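Local coordinates for protein nucleoside phosphorylase, putative (Trypanosoma brucei, PDB 3BJE) that acts as a homodimeric uridine phosphorylase, splitting uridine with phosphate into uracil and ribose 1-phosphate, at residues A160-D171 with Q237-S248. Numbering follows the deposited sequence. Where two conformers were deposited one is given.
Sequences ALAVTRHAIGMD and QQYVIGTTATAS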
ATOM      1  N   ALA A 160       8.811 -21.447  -9.121  1.00 18.59           N
ATOM      2  CA  ALA A 160      10.174 -20.972  -9.365  1.00 15.51           C
ATOM      3  C   ALA A 160      10.427 -19.688  -8.569  1.00 15.51           C
ATOM      4  O   ALA A 160       9.484 -18.977  -8.174  1.00 17.79           O
ATOM      5  CB  ALA A 160      10.400 -20.712 -10.839  1.00 16.72           C
ATOM      6  N   LEU A 161      11.709 -19.421  -8.330  1.00 14.05           N
ATOM      7  CA  LEU A 161      12.140 -18.182  -7.682  1.00 14.69           C
ATOM      8  C   LEU A 161      12.504 -17.195  -8.768  1.00 16.13           C
ATOM      9  O   LEU A 161      13.466 -17.382  -9.501  1.00 17.96           O
ATOM     10  CB  LEU A 161      13.323 -18.421  -6.744  1.00 17.52           C
ATOM     11  CG  LEU A 161      13.740 -17.230  -5.858  1.00 15.96           C
ATOM     12  CD1 LEU A 161      12.610 -16.781  -4.909  1.00 19.66           C
ATOM     13  CD2 LEU A 161      15.022 -17.560  -5.070  1.00 17.93           C
ATOM     14  N   ALA A 162      11.715 -16.129  -8.891  1.00 16.42           N
ATOM     15  CA  ALA A 162      11.963 -15.118  -9.906  1.00 16.68           C
ATOM     16  C   ALA A 162      12.806 -13.995  -9.288  1.00 16.77           C
ATOM     17  O   ALA A 162      12.361 -13.266  -8.378  1.00 16.63           O
ATOM     18  CB  ALA A 162      10.656 -14.584 -10.444  1.00 17.96           C
ATOM     19  N   VAL A 163      14.032 -13.872  -9.794  1.00 17.23           N
ATOM     20  CA  VAL A 163      15.026 -12.961  -9.257  1.00 17.20           C
ATOM     21  C   VAL A 163      15.022 -11.700 -10.110  1.00 15.85           C
ATOM     22  O   VAL A 163      15.107 -11.779 -11.329  1.00 17.80           O
ATOM     23  CB  VAL A 163      16.422 -13.625  -9.292  1.00 17.64           C
ATOM     24  CG1 VAL A 163      17.487 -12.704  -8.687  1.00 18.73           C
ATOM     25  CG2 VAL A 163      16.375 -14.945  -8.568  1.00 15.22           C
ATOM     26  N   THR A 164      14.905 -10.542  -9.458  1.00 17.54           N
ATOM     27  CA  THR A 164      14.821  -9.265 -10.152  1.00 16.57           C
ATOM     28  C   THR A 164      16.182  -8.791 -10.640  1.00 16.47           C
ATOM     29  O   THR A 164      17.146  -8.808  -9.864  1.00 16.58           O
ATOM     30  CB  THR A 164      14.273  -8.171  -9.207  1.00 15.63           C
ATOM     31  OG1 THR A 164      12.951  -8.536  -8.786  1.00 16.87           O
ATOM     32  CG2 THR A 164      14.244  -6.790  -9.895  1.00 15.86           C
ATOM     33  N   ARG A 165      16.269  -8.453 -11.933  1.00 17.15           N
ATOM     34  CA  ARG A 165      17.363  -7.630 -12.435  0.50 14.62           C
ATOM     35  C   ARG A 165      16.799  -6.219 -12.605  1.00 15.44           C
ATOM     36  O   ARG A 165      16.933  -5.413 -11.718  1.00 17.20           O
ATOM     37  CB  ARG A 165      17.988  -8.181 -13.721  0.50 14.12           C
ATOM     38  CG  ARG A 165      19.271  -7.454 -14.067  0.50 14.43           C
ATOM     39  CD  ARG A 165      19.922  -7.941 -15.343  0.50 15.30           C
ATOM     40  NE  ARG A 165      20.500  -9.288 -15.267  0.50 15.83           N
ATOM     41  CZ  ARG A 165      20.056 -10.350 -15.951  0.50 15.99           C
ATOM     42  NH1 ARG A 165      18.998 -10.269 -16.746  0.50 16.09           N
ATOM     43  NH2 ARG A 165      20.675 -11.520 -15.832  0.50 18.06           N
ATOM     44  N   HIS A 166      16.118  -5.927 -13.717  1.00 15.23           N
ATOM     45  CA  HIS A 166      15.471  -4.618 -13.883  1.00 14.27           C
ATOM     46  C   HIS A 166      14.057  -4.648 -13.333  1.00 14.06           C
ATOM     47  O   HIS A 166      13.494  -5.710 -13.090  1.00 16.08           O
ATOM     48  CB  HIS A 166      15.465  -4.208 -15.364  1.00 14.41           C
ATOM     49  CG  HIS A 166      16.841  -4.071 -15.944  1.00 14.08           C
ATOM     50  ND1 HIS A 166      17.474  -5.105 -16.596  1.00 15.95           N
ATOM     51  CD2 HIS A 166      17.719  -3.035 -15.943  1.00 18.35           C
ATOM     52  CE1 HIS A 166      18.678  -4.713 -16.981  1.00 15.34           C
ATOM     53  NE2 HIS A 166      18.848  -3.454 -16.613  1.00 16.31           N
ATOM     54  N   ALA A 167      13.511  -3.460 -13.101  1.00 15.00           N
ATOM     55  CA  ALA A 167      12.157  -3.311 -12.588  1.00 16.42           C
ATOM     56  C   ALA A 167      11.403  -2.254 -13.390  1.00 16.95           C
ATOM     57  O   ALA A 167      11.970  -1.245 -13.790  1.00 14.30           O
ATOM     58  CB  ALA A 167      12.199  -2.883 -11.140  1.00 15.68           C
ATOM     59  N   ILE A 168      10.115  -2.511 -13.603  1.00 15.05           N
ATOM     60  CA  ILE A 168       9.180  -1.526 -14.135  1.00 15.00           C
ATOM     61  C   ILE A 168       8.250  -1.099 -13.019  1.00 15.47           C
ATOM     62  O   ILE A 168       7.583  -1.937 -12.410  1.00 14.99           O
ATOM     63  CB  ILE A 168       8.328  -2.107 -15.261  1.00 15.11           C
ATOM     64  CG1 ILE A 168       9.207  -2.590 -16.423  1.00 17.21           C
ATOM     65  CG2 ILE A 168       7.314  -1.060 -15.776  1.00 16.44           C
ATOM     66  CD1 ILE A 168       8.566  -3.712 -17.230  1.00 18.14           C
ATOM     67  N   GLY A 169       8.229   0.203 -12.728  1.00 14.76           N
ATOM     68  CA  GLY A 169       7.285   0.785 -11.788  1.00 15.23           C
ATOM     69  C   GLY A 169       6.018   1.166 -12.507  1.00 15.43           C
ATOM     70  O   GLY A 169       5.977   2.168 -13.201  1.00 15.73           O
ATOM     71  N   MET A 170       4.983   0.348 -12.355  1.00 14.56           N
ATOM     72  CA  MET A 170       3.645   0.702 -12.832  1.00 13.62           C
ATOM     73  C   MET A 170       2.882   1.523 -11.778  1.00 13.47           C
ATOM     74  O   MET A 170       1.846   2.109 -12.068  1.00 13.67           O
ATOM     75  CB  MET A 170       2.862  -0.548 -13.205  1.00 14.93           C
ATOM     76  CG  MET A 170       3.618  -1.468 -14.166  1.00 15.20           C
ATOM     77  SD  MET A 170       2.659  -2.873 -14.764  1.00 15.51           S
ATOM     78  CE  MET A 170       2.385  -3.751 -13.208  1.00 17.14           C
ATOM     79  N   ASP A 171       3.374   1.470 -10.549  1.00 14.71           N
ATOM     80  CA  ASP A 171       2.938   2.318  -9.469  1.00 13.57           C
ATOM     81  C   ASP A 171       3.453   3.738  -9.720  1.00 13.54           C
ATOM     82  O   ASP A 171       4.145   3.987 -10.720  1.00 15.68           O
ATOM     83  CB  ASP A 171       3.541   1.790  -8.182  1.00 12.90           C
ATOM     84  CG  ASP A 171       5.059   1.842  -8.213  1.00 15.46           C
ATOM     85  OD1 ASP A 171       5.698   1.065  -8.976  1.00 14.70           O
ATOM     86  OD2 ASP A 171       5.624   2.719  -7.507  1.00 16.48           O
ATOM     87  N   GLN A 237      15.631 -26.150  -6.353  1.00 17.90           N
ATOM     88  CA  GLN A 237      14.884 -24.900  -6.490  1.00 16.94           C
ATOM     89  C   GLN A 237      15.178 -24.297  -7.842  1.00 16.88           C
ATOM     90  O   GLN A 237      16.320 -23.959  -8.134  1.00 18.16           O
ATOM     91  CB  GLN A 237      15.236 -23.888  -5.390  1.00 18.06           C
ATOM     92  CG  GLN A 237      14.445 -22.575  -5.466  1.00 17.93           C
ATOM     93  CD  GLN A 237      12.947 -22.791  -5.374  1.00 18.20           C
ATOM     94  OE1 GLN A 237      12.462 -23.444  -4.443  1.00 16.33           O
ATOM     95  NE2 GLN A 237      12.197 -22.232  -6.331  1.00 15.34           N
ATOM     96  N   GLN A 238      14.149 -24.187  -8.678  1.00 17.25           N
ATOM     97  CA  GLN A 238      14.292 -23.559  -9.976  1.00 19.28           C
ATOM     98  C   GLN A 238      14.238 -22.045  -9.784  1.00 17.32           C
ATOM     99  O   GLN A 238      13.536 -21.550  -8.902  1.00 17.81           O
ATOM    100  CB  GLN A 238      13.194 -24.030 -10.936  1.00 21.42           C
ATOM    101  CG  GLN A 238      13.289 -25.527 -11.279  1.00 24.50           C
ATOM    102  CD  GLN A 238      12.175 -26.015 -12.207  1.00 28.86           C
ATOM    103  OE1 GLN A 238      10.984 -25.867 -11.910  1.00 38.16           O
ATOM    104  NE2 GLN A 238      12.562 -26.617 -13.333  1.00 35.57           N
ATOM    105  N   TYR A 239      15.000 -21.332 -10.607  1.00 16.50           N
ATOM    106  CA  TYR A 239      14.970 -19.880 -10.619  1.00 17.66           C
ATOM    107  C   TYR A 239      15.109 -19.304 -12.019  1.00 19.43           C
ATOM    108  O   TYR A 239      15.574 -19.977 -12.950  1.00 18.84           O
ATOM    109  CB  TYR A 239      16.043 -19.295  -9.695  1.00 20.70           C
ATOM    110  CG  TYR A 239      17.463 -19.409 -10.191  1.00 23.11           C
ATOM    111  CD1 TYR A 239      18.109 -18.323 -10.785  1.00 25.10           C
ATOM    112  CD2 TYR A 239      18.169 -20.581 -10.035  1.00 21.47           C
ATOM    113  CE1 TYR A 239      19.431 -18.422 -11.227  1.00 26.67           C
ATOM    114  CE2 TYR A 239      19.492 -20.699 -10.479  1.00 23.99           C
ATOM    115  CZ  TYR A 239      20.117 -19.614 -11.070  1.00 22.69           C
ATOM    116  OH  TYR A 239      21.428 -19.729 -11.496  1.00 28.77           O
ATOM    117  N   VAL A 240      14.678 -18.053 -12.136  1.00 20.11           N
ATOM    118  CA  VAL A 240      14.765 -17.270 -13.359  1.00 19.21           C
ATOM    119  C   VAL A 240      15.200 -15.848 -12.996  1.00 18.59           C
ATOM    120  O   VAL A 240      14.990 -15.406 -11.867  1.00 18.42           O
ATOM    121  CB  VAL A 240      13.400 -17.239 -14.114  1.00 21.13           C
ATOM    122  CG1 VAL A 240      12.989 -18.646 -14.545  1.00 21.76           C
ATOM    123  CG2 VAL A 240      12.287 -16.600 -13.276  1.00 18.84           C
ATOM    124  N   ILE A 241      15.816 -15.149 -13.943  1.00 17.07           N
ATOM    125  CA  ILE A 241      16.222 -13.758 -13.744  1.00 18.29           C
ATOM    126  C   ILE A 241      15.634 -12.904 -14.845  1.00 17.83           C
ATOM    127  O   ILE A 241      15.711 -13.268 -16.018  1.00 19.51           O
ATOM    128  CB  ILE A 241      17.746 -13.543 -13.812  1.00 22.08           C
ATOM    129  CG1 ILE A 241      18.494 -14.581 -12.973  1.00 27.77           C
ATOM    130  CG2 ILE A 241      18.082 -12.106 -13.369  1.00 21.11           C
ATOM    131  CD1 ILE A 241      19.934 -14.751 -13.386  1.00 34.18           C
ATOM    132  N   GLY A 242      15.097 -11.749 -14.474  1.00 15.67           N
ATOM    133  CA  GLY A 242      14.509 -10.874 -15.473  1.00 16.31           C
ATOM    134  C   GLY A 242      13.872  -9.651 -14.872  1.00 17.11           C
ATOM    135  O   GLY A 242      14.162  -9.272 -13.737  1.00 18.89           O
ATOM    136  N   THR A 243      12.980  -9.043 -15.643  1.00 14.99           N
ATOM    137  CA  THR A 243      12.376  -7.790 -15.245  1.00 15.61           C
ATOM    138  C   THR A 243      11.125  -8.054 -14.423  1.00 16.57           C
ATOM    139  O   THR A 243      10.279  -8.877 -14.793  1.00 16.10           O
ATOM    140  CB  THR A 243      12.057  -6.932 -16.489  1.00 14.76           C
ATOM    141  OG1 THR A 243      13.276  -6.562 -17.132  1.00 17.53           O
ATOM    142  CG2 THR A 243      11.313  -5.663 -16.109  1.00 15.23           C
ATOM    143  N   THR A 244      11.021  -7.341 -13.301  1.00 14.22           N
ATOM    144  CA  THR A 244       9.860  -7.411 -12.429  1.00 16.79           C
ATOM    145  C   THR A 244       8.975  -6.182 -12.653  1.00 15.72           C
ATOM    146  O   THR A 244       9.455  -5.038 -12.568  1.00 15.43           O
ATOM    147  CB  THR A 244      10.297  -7.464 -10.944  1.00 15.98           C
ATOM    148  OG1 THR A 244      11.161  -8.599 -10.758  1.00 16.56           O
ATOM    149  CG2 THR A 244       9.062  -7.535 -10.000  1.00 15.52           C
ATOM    150  N   ALA A 245       7.690  -6.393 -12.941  1.00 14.21           N
ATOM    151  CA  ALA A 245       6.726  -5.296 -13.052  1.00 16.41           C
ATOM    152  C   ALA A 245       5.972  -5.150 -11.743  1.00 16.19           C
ATOM    153  O   ALA A 245       5.367  -6.106 -11.262  1.00 16.49           O
ATOM    154  CB  ALA A 245       5.753  -5.565 -14.205  1.00 15.27           C
ATOM    155  N   THR A 246       6.020  -3.961 -11.163  1.00 16.04           N
ATOM    156  CA  THR A 246       5.380  -3.696  -9.894  1.00 15.12           C
ATOM    157  C   THR A 246       4.119  -2.835 -10.054  1.00 15.70           C
ATOM    158  O   THR A 246       4.127  -1.795 -10.705  1.00 16.29           O
ATOM    159  CB  THR A 246       6.348  -2.997  -8.928  1.00 16.32           C
ATOM    160  OG1 THR A 246       7.491  -3.832  -8.712  1.00 16.43           O
ATOM    161  CG2 THR A 246       5.683  -2.645  -7.559  1.00 13.97           C
ATOM    162  N   ALA A 247       3.061  -3.292  -9.385  1.00 13.94           N
ATOM    163  CA  ALA A 247       1.722  -2.754  -9.520  1.00 15.25           C
ATOM    164  C   ALA A 247       1.274  -2.023  -8.266  1.00 16.04           C
ATOM    165  O   ALA A 247       1.754  -2.301  -7.150  1.00 18.11           O
ATOM    166  CB  ALA A 247       0.740  -3.901  -9.782  1.00 15.92           C
ATOM    167  N   SER A 248       0.314  -1.102  -8.446  1.00 15.09           N
ATOM    168  CA  SER A 248      -0.295  -0.321  -7.347  1.00 14.90           C
ATOM    169  C   SER A 248      -1.638  -0.911  -6.877  1.00 14.30           C
ATOM    170  O   SER A 248      -2.526  -0.217  -6.391  1.00 15.93           O
ATOM    171  CB  SER A 248      -0.437   1.133  -7.757  1.00 16.08           C
ATOM    172  OG  SER A 248      -1.139   1.278  -8.985  1.00 15.85           O
TER
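Thr164 and Thr244 meet through their hydroxyls at the bend of two parallel strands, OG1 of Thr164 lying 2.7 Å from OG1 of Thr244 in a hydrogen bond between side chains that cross at about a right angle. With OG1 set anti to its carbonyl carbon (chi1 -57°), Thr244 also engages Asn290 of the next strand. The backbone pairing illustrates how a parallel sheet absorbs a corner: Arg165 N still bonds Gly242 O (2.9 Å), but the following bond runs from Thr244 N to His166 O, so a beta bulge shifts the register by one residue. Past it the packing is close and buried. CD1 of Ile168 abuts CG2 of Thr243 at 3.6 Å, and Met170, folded back at its last torsion (chi3 -64°), lays CE against CB of Ala247 at 3.8 Å. Thr246 O accepts from Met170 N, with only a weak bond from Asp171 N. The more solvent-accessible side lies before the corner, around Tyr239 and Ile241. There, in one of two Arg165 conformers, and so doubtfully, CG2 of Ile241 sits over one guanidinium face, 3.6 Å from NH2, and NH1 makes a salt bridge with Glu286. Thr246 binds Glu292, a residue of the ribose 1-phosphate and uracil pockets, and Ser248 O meets Thr173 of the second subunit. Such a bent, bulged parallel pair fits the curled central sheet of the nucleoside phosphorylase fold, here ending beside the active site and dimer interface.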